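Local structure of quinone oxidoreductase (Coxiella burnetii, 3TQH) at residues H304-T309 with G314-K319; A131-T136 with I289-I294; V227-I232 with I253-Q258. The protein probably acts as an NADPH-dependent quinone reductase of the medium-chain dehydrogenase/reductase type, and holds NADPH in this crystal structure. All coordinates share one frame; numbering follows the deposited sequence.

Interaction 1. Residues H304-T309 with G314-K319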
# COMPACT_ATOMS: atom_id res chain seq x y z
N HIS A 304 -7.65 -12.92 2.38
CA HIS A 304 -6.22 -13.11 2.65
C HIS A 304 -5.59 -14.20 1.79
O HIS A 304 -4.43 -14.07 1.38
CB HIS A 304 -5.99 -13.38 4.15
CG HIS A 304 -5.50 -12.18 4.89
ND1 HIS A 304 -4.45 -12.22 5.78
CD2 HIS A 304 -5.90 -10.88 4.85
CE1 HIS A 304 -4.23 -11.02 6.27
NE2 HIS A 304 -5.09 -10.18 5.71
N GLU A 305 -6.33 -15.27 1.50
CA GLU A 305 -5.88 -16.31 0.58
C GLU A 305 -5.63 -15.73 -0.82
O GLU A 305 -4.63 -16.05 -1.46
CB GLU A 305 -6.90 -17.45 0.47
CG GLU A 305 -7.12 -18.27 1.74
CD GLU A 305 -8.27 -19.26 1.62
OE1 GLU A 305 -8.82 -19.42 0.50
OE2 GLU A 305 -8.63 -19.90 2.64
N LEU A 306 -6.54 -14.87 -1.28
CA LEU A 306 -6.41 -14.24 -2.59
C LEU A 306 -5.22 -13.29 -2.60
O LEU A 306 -4.39 -13.35 -3.51
CB LEU A 306 -7.70 -13.49 -2.96
CG LEU A 306 -7.77 -12.88 -4.37
CD1 LEU A 306 -7.56 -13.95 -5.45
CD2 LEU A 306 -9.10 -12.15 -4.58
N LEU A 307 -5.13 -12.44 -1.59
CA LEU A 307 -4.02 -11.49 -1.46
C LEU A 307 -2.64 -12.17 -1.44
O LEU A 307 -1.70 -11.68 -2.06
CB LEU A 307 -4.21 -10.65 -0.19
CG LEU A 307 -3.32 -9.41 -0.03
CD1 LEU A 307 -3.69 -8.34 -1.05
CD2 LEU A 307 -3.42 -8.87 1.41
N GLU A 308 -2.53 -13.29 -0.72
CA GLU A 308 -1.26 -14.03 -0.59
C GLU A 308 -0.78 -14.72 -1.86
O GLU A 308 0.37 -15.14 -1.92
CB GLU A 308 -1.33 -15.07 0.54
CG GLU A 308 -0.67 -14.60 1.81
CD GLU A 308 -0.57 -15.67 2.86
OE1 GLU A 308 -1.63 -16.16 3.29
OE2 GLU A 308 0.57 -16.01 3.26
N THR A 309 -1.65 -14.87 -2.85
CA THR A 309 -1.23 -15.42 -4.14
C THR A 309 -0.16 -14.53 -4.79
O THR A 309 0.66 -15.02 -5.57
CB THR A 309 -2.39 -15.56 -5.15
OG1 THR A 309 -2.93 -14.27 -5.45
CG2 THR A 309 -3.49 -16.47 -4.60
N GLY A 314 -4.66 -4.39 -8.75
CA GLY A 314 -5.17 -3.27 -7.96
C GLY A 314 -5.34 -3.57 -6.48
O GLY A 314 -4.44 -4.12 -5.84
N LYS A 315 -6.51 -3.23 -5.94
CA LYS A 315 -6.74 -3.28 -4.50
C LYS A 315 -7.91 -4.17 -4.13
O LYS A 315 -8.91 -4.23 -4.85
CB LYS A 315 -7.03 -1.87 -3.96
CG LYS A 315 -5.84 -0.91 -3.98
CD LYS A 315 -4.70 -1.33 -3.07
CE LYS A 315 -5.08 -1.35 -1.59
NZ LYS A 315 -3.90 -1.62 -0.72
N LEU A 316 -7.76 -4.87 -3.00
CA LEU A 316 -8.87 -5.55 -2.34
C LEU A 316 -9.30 -4.64 -1.20
O LEU A 316 -8.46 -3.97 -0.58
CB LEU A 316 -8.44 -6.91 -1.79
CG LEU A 316 -7.80 -7.92 -2.74
CD1 LEU A 316 -7.45 -9.19 -1.98
CD2 LEU A 316 -8.72 -8.22 -3.92
N VAL A 317 -10.60 -4.61 -0.92
CA VAL A 317 -11.11 -3.74 0.13
C VAL A 317 -12.28 -4.36 0.89
O VAL A 317 -13.11 -5.08 0.31
CB VAL A 317 -11.52 -2.35 -0.44
CG1 VAL A 317 -12.69 -2.49 -1.41
CG2 VAL A 317 -11.85 -1.37 0.68
N PHE A 318 -12.32 -4.11 2.19
CA PHE A 318 -13.46 -4.47 3.02
C PHE A 318 -14.46 -3.33 3.01
O PHE A 318 -14.09 -2.18 3.28
CB PHE A 318 -13.04 -4.76 4.47
CG PHE A 318 -12.29 -6.05 4.65
CD1 PHE A 318 -12.87 -7.26 4.31
CD2 PHE A 318 -11.01 -6.05 5.21
CE1 PHE A 318 -12.19 -8.46 4.50
CE2 PHE A 318 -10.32 -7.24 5.40
CZ PHE A 318 -10.91 -8.45 5.04
N LYS A 319 -15.71 -3.64 2.70
CA LYS A 319 -16.81 -2.72 2.92
C LYS A 319 -17.38 -3.06 4.29
O LYS A 319 -17.98 -4.11 4.48
CB LYS A 319 -17.87 -2.87 1.84
CG LYS A 319 -19.18 -2.14 2.13
CD LYS A 319 -20.21 -2.37 1.02
CE LYS A 319 -20.58 -1.08 0.32
NZ LYS A 319 -21.20 -0.10 1.26
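Leu316 reaches from its strand to the flank of helix 300-308 and divides its two terminal methyls between neighbouring leucines. CD2 of Leu316 meets CD2 of Leu306 at 4.0 Å, the two side chains crossing at a slant. The other branch turns to Leu307: CD1 of Leu316 lies 4.0 Å from CD1 of Leu307 and equally near its CB, as the two side chains lie alongside, running in opposite senses. The first bond of the Leu316 side chain points toward the helix, and CG, anti to the carbonyl carbon (chi1 -55°), carries the two methyls on to Leu306 and Leu307. Leu307 starts off to one side and bends back, its CG anti to the backbone N. No hydrogen bond crosses the contact, which is purely apolar; Leu316 and Leu307 are buried, whereas Leu306 is at the exposed border.

Behind these leucines Thr309 folds back on Leu306. Its OG1 donates to Leu306 O at 2.6 Å, almost head-on to the carbonyl (161°), and its backbone N reaches the same oxygen at 3.2 Å, so one carbonyl is gripped twice. The hydroxyl is also bonded to the backbone N of His311, linking this part of the chain to the residues that follow. On the strand side, Leu316 is held by backbone bonding with Leu45, and its side chain touches Val312, which binds NADPH. Leu307 also packs on Tyr50 and comes within about 5 Å of the cofactor, side chain to nearest ligand atoms.

Helix 300-308 and strand 315-319 are the last two elements of a beta-alpha-beta unit that begins with strand 291-295. The two strands run parallel as neighbours, and strand 315-319 continues into the GroES-like sheet through antiparallel pairing with strand 36-44, the architecture expected of the catalytic domain in this superfamily.

Interaction 2. Residues A131-T136 with I289-I294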
# COMPACT_ATOMS: atom_id res chain seq x y z
N ALA A 131 -11.54 5.91 -0.78
CA ALA A 131 -10.74 6.59 0.24
C ALA A 131 -9.91 5.63 1.08
O ALA A 131 -8.79 5.96 1.48
CB ALA A 131 -11.63 7.45 1.13
N ALA A 132 -10.44 4.44 1.37
CA ALA A 132 -9.74 3.46 2.20
C ALA A 132 -8.70 2.69 1.40
O ALA A 132 -7.78 2.12 1.97
CB ALA A 132 -10.74 2.48 2.83
N SER A 133 -8.85 2.67 0.09
CA SER A 133 -7.93 1.94 -0.79
C SER A 133 -6.68 2.73 -1.15
O SER A 133 -5.71 2.17 -1.66
CB SER A 133 -8.66 1.51 -2.06
OG SER A 133 -9.69 0.57 -1.77
N LEU A 134 -6.70 4.03 -0.87
CA LEU A 134 -5.67 4.95 -1.36
C LEU A 134 -4.43 5.14 -0.47
O LEU A 134 -3.32 5.16 -0.99
CB LEU A 134 -6.32 6.31 -1.65
CG LEU A 134 -5.50 7.34 -2.41
CD1 LEU A 134 -5.08 6.84 -3.79
CD2 LEU A 134 -6.29 8.64 -2.53
N PRO A 135 -4.59 5.31 0.86
CA PRO A 135 -3.47 5.81 1.68
C PRO A 135 -2.14 5.06 1.57
O PRO A 135 -1.14 5.66 1.18
CB PRO A 135 -4.03 5.73 3.10
CG PRO A 135 -5.48 5.93 2.93
CD PRO A 135 -5.81 5.18 1.68
N THR A 136 -2.10 3.77 1.90
CA THR A 136 -0.84 3.03 1.86
C THR A 136 -0.28 2.93 0.44
O THR A 136 0.84 3.35 0.18
CB THR A 136 -0.94 1.62 2.50
OG1 THR A 136 -1.09 1.75 3.92
CG2 THR A 136 0.32 0.80 2.21
N ILE A 289 -8.08 4.43 -9.00
CA ILE A 289 -7.85 3.38 -8.02
C ILE A 289 -8.66 2.17 -8.45
O ILE A 289 -9.90 2.19 -8.42
CB ILE A 289 -8.28 3.77 -6.59
CG1 ILE A 289 -7.75 5.15 -6.22
CG2 ILE A 289 -7.78 2.73 -5.59
CD1 ILE A 289 -8.02 5.54 -4.79
N GLU A 290 -7.97 1.13 -8.88
CA GLU A 290 -8.58 -0.11 -9.31
C GLU A 290 -8.90 -0.95 -8.08
O GLU A 290 -8.01 -1.45 -7.41
CB GLU A 290 -7.63 -0.88 -10.23
CG GLU A 290 -8.10 -2.27 -10.64
CD GLU A 290 -9.38 -2.25 -11.45
OE1 GLU A 290 -9.66 -1.23 -12.12
OE2 GLU A 290 -10.11 -3.27 -11.42
N ILE A 291 -10.19 -1.08 -7.79
CA ILE A 291 -10.66 -1.99 -6.76
C ILE A 291 -11.18 -3.25 -7.46
O ILE A 291 -12.25 -3.23 -8.07
CB ILE A 291 -11.77 -1.32 -5.92
CG1 ILE A 291 -11.22 -0.06 -5.24
CG2 ILE A 291 -12.30 -2.30 -4.87
CD1 ILE A 291 -12.29 0.85 -4.68
N SER A 292 -10.41 -4.33 -7.39
CA SER A 292 -10.76 -5.54 -8.13
C SER A 292 -11.80 -6.41 -7.40
O SER A 292 -12.60 -7.09 -8.04
CB SER A 292 -9.51 -6.36 -8.47
OG SER A 292 -8.79 -6.73 -7.31
N ARG A 293 -11.80 -6.39 -6.07
CA ARG A 293 -12.86 -7.06 -5.33
C ARG A 293 -13.18 -6.41 -3.98
O ARG A 293 -12.30 -5.91 -3.29
CB ARG A 293 -12.55 -8.55 -5.15
CG ARG A 293 -13.65 -9.25 -4.39
CD ARG A 293 -13.74 -10.74 -4.59
NE ARG A 293 -14.68 -11.26 -3.59
CZ ARG A 293 -16.01 -11.18 -3.68
NH1 ARG A 293 -16.61 -10.67 -4.76
NH2 ARG A 293 -16.75 -11.66 -2.69
N ILE A 294 -14.47 -6.42 -3.64
CA ILE A 294 -14.99 -5.86 -2.41
C ILE A 294 -15.46 -7.01 -1.52
O ILE A 294 -16.29 -7.82 -1.95
CB ILE A 294 -16.21 -4.95 -2.69
CG1 ILE A 294 -15.85 -3.85 -3.70
CG2 ILE A 294 -16.73 -4.35 -1.38
CD1 ILE A 294 -17.04 -3.04 -4.18
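Leu134 and Ile289 meet with no ring, amide or carboxylate between them; the contact has no flat group whose faces or edges could be stacked, and methyl and methylene groups do the touching. The two side chains cross at about a right angle. CD1 of Ile289 lies against the base of Leu134, 3.7 Å from its CB, and also against its CD1. This last approach, 3.4 Å between Leu134 CD1 and Ile289 CD1, is short for two methyls, and its exact value is doubtful. CG of Leu134, anti to the backbone N (chi1 -168°), brings CD1 as well as CB against the end of Ile289.

The second branch of Ile289 serves a different neighbour: its CG2 touches CB of Ser133 at 3.8 Å. Beyond it, Ser133 OG rests at 3.8 Å from CG1 of Ile291 and about as far from its CD1. Its polar demand is met by Leu129 O within its own helix, so the hydroxyl can lie against a hydrocarbon chain.

Outward from this core, Val317 of the adjacent strand packs on both Ser133 and Ile291, and Met96 of strand 94-98 touches Leu134. Thr136, in helix 135-147, hydrogen-bonds Asp74 and touches the NADPH. The junction between helices 128-133 and 135-147 is thus laid on strand 291-295 and the residues leading into it, joining parts of the chain more than 150 residues apart. With no hydrogen bond across it and three of its four touching residues buried, the contact probably depends on close packing and the exclusion of water, and Ser133 can take part because its hydroxyl is already bonded to Leu129 O.

Interaction 3. Residues V227-I232 with I253-Q258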
# COMPACT_ATOMS: atom_id res chain seq x y z
N VAL A 227 14.63 -10.51 -7.82
CA VAL A 227 14.16 -9.60 -8.87
C VAL A 227 14.77 -8.22 -8.69
O VAL A 227 15.24 -7.62 -9.66
CB VAL A 227 12.62 -9.48 -8.89
CG1 VAL A 227 12.18 -8.21 -9.61
CG2 VAL A 227 12.00 -10.72 -9.53
N GLY A 228 14.77 -7.74 -7.44
CA GLY A 228 15.44 -6.49 -7.09
C GLY A 228 16.93 -6.53 -7.38
O GLY A 228 17.47 -5.58 -7.95
N ILE A 229 17.59 -7.62 -6.99
CA ILE A 229 19.02 -7.80 -7.26
C ILE A 229 19.30 -7.76 -8.76
O ILE A 229 20.22 -7.08 -9.21
CB ILE A 229 19.56 -9.15 -6.72
CG1 ILE A 229 19.44 -9.23 -5.20
CG2 ILE A 229 21.02 -9.35 -7.15
CD1 ILE A 229 19.98 -8.02 -4.47
N GLN A 230 18.50 -8.49 -9.53
CA GLN A 230 18.64 -8.55 -10.98
C GLN A 230 18.48 -7.16 -11.61
O GLN A 230 19.15 -6.85 -12.58
CB GLN A 230 17.62 -9.52 -11.59
CG GLN A 230 18.08 -10.97 -11.69
CD GLN A 230 18.31 -11.40 -13.14
OE1 GLN A 230 17.35 -11.62 -13.89
NE2 GLN A 230 19.58 -11.51 -13.54
N SER A 231 17.58 -6.35 -11.05
CA SER A 231 17.24 -5.04 -11.61
C SER A 231 18.42 -4.07 -11.63
O SER A 231 18.46 -3.16 -12.44
CB SER A 231 16.08 -4.41 -10.84
OG SER A 231 14.93 -5.25 -10.87
N ILE A 232 19.37 -4.27 -10.72
CA ILE A 232 20.57 -3.44 -10.65
C ILE A 232 21.34 -3.42 -11.98
O ILE A 232 21.89 -2.38 -12.36
CB ILE A 232 21.50 -3.93 -9.50
CG1 ILE A 232 20.79 -3.79 -8.14
CG2 ILE A 232 22.80 -3.15 -9.49
CD1 ILE A 232 21.43 -4.60 -7.04
N ILE A 253 20.41 -3.14 -1.41
CA ILE A 253 21.25 -1.95 -1.33
C ILE A 253 22.73 -2.33 -1.32
O ILE A 253 23.55 -1.66 -1.97
CB ILE A 253 20.93 -1.12 -0.06
CG1 ILE A 253 19.53 -0.50 -0.16
CG2 ILE A 253 21.96 -0.03 0.16
CD1 ILE A 253 18.98 -0.08 1.18
N GLU A 254 23.07 -3.40 -0.61
CA GLU A 254 24.45 -3.88 -0.55
C GLU A 254 24.95 -4.33 -1.93
O GLU A 254 26.04 -3.93 -2.35
CB GLU A 254 24.61 -5.00 0.49
CG GLU A 254 25.99 -5.65 0.56
CD GLU A 254 27.14 -4.67 0.84
OE1 GLU A 254 26.87 -3.52 1.25
OE2 GLU A 254 28.32 -5.06 0.66
N VAL A 255 24.17 -5.12 -2.64
CA VAL A 255 24.58 -5.57 -3.98
C VAL A 255 24.69 -4.39 -4.93
O VAL A 255 25.60 -4.34 -5.75
CB VAL A 255 23.64 -6.66 -4.57
CG1 VAL A 255 24.04 -6.98 -6.02
CG2 VAL A 255 23.70 -7.92 -3.72
N ALA A 256 23.79 -3.42 -4.80
CA ALA A 256 23.87 -2.19 -5.59
C ALA A 256 25.19 -1.47 -5.32
O ALA A 256 25.91 -1.09 -6.26
CB ALA A 256 22.69 -1.28 -5.29
N LYS A 257 25.52 -1.29 -4.04
CA LYS A 257 26.78 -0.66 -3.64
C LYS A 257 27.97 -1.36 -4.29
O LYS A 257 28.91 -0.71 -4.74
CB LYS A 257 26.93 -0.66 -2.11
CG LYS A 257 28.26 -0.09 -1.57
CD LYS A 257 28.64 -0.75 -0.25
CE LYS A 257 29.95 -0.21 0.30
NZ LYS A 257 30.19 -0.61 1.73
N GLN A 258 27.94 -2.69 -4.32
CA GLN A 258 29.03 -3.48 -4.91
C GLN A 258 29.10 -3.30 -6.43
O GLN A 258 30.17 -3.35 -7.01
CB GLN A 258 28.89 -4.96 -4.55
CG GLN A 258 29.17 -5.26 -3.08
CD GLN A 258 28.79 -6.68 -2.67
OE1 GLN A 258 27.76 -7.21 -3.08
NE2 GLN A 258 29.63 -7.30 -1.84
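Ile229 and Ile232 both hold CG1 anti to the carbonyl carbon (chi1 -63° in each), but they part at the next bond: chi2 is -49° in Ile229 and 163° in Ile232, so one chain is folded and the other extended. Val255, with CG1 anti to its backbone N, faces both, its CB 3.9 Å from the CD1 of each. Ile229 crosses it at about a right angle, setting CD1 3.8 Å from Val255 CG2 and its own CG2 4.0 Å from Val255 CG1. Three residues on, Ile232 brings its CD1 to Val255 CG1 at 3.7 Å. That same methyl pushes on to the backbone, 3.5 Å from Ala256 N, and the small alanine side chain leaves CB at 4.0 Å from it.

On the far flank of the first helix, Ser231 OG donates to Val227 O at 2.7 Å, while Ser231 N bonds to this oxygen from the opposite face of its plane. The hydroxyl is bonded to His159 NE2 as well. Ala256 also packs on Ala263 of strand 262-264, and Ser231 on Val219 of strand 216-221, so both helices pack on the sheet.

Helices 225-231 and 249-258 follow successive strands, 216-221 and 239-243, of a parallel sheet with order 3-2-1-4-5-6. Neighbouring helices packed over one face of such a sheet are characteristic of the Rossmann fold of the nucleotide-binding domain.

Interactions 1 and 2 are buried and adjoin, their centres 10 Å apart, while interaction 3 lies about 30 Å from both, centre to centre, in the partly exposed helical layer of the Rossmann domain. The first two are joined through a shared sheet, with Lys315 N placed 2.8 Å from Glu290 O, a probable hydrogen bond. Along the chain, interaction 3 is nested within the long loop closed by interaction 2. Interactions 1 and 3 meet across their segments through aliphatic groups, helix on strand in one and helix on helix in the other, where the backbone Ala256 N is also touched; interaction 2 adds a serine hydroxyl laid against Ile291.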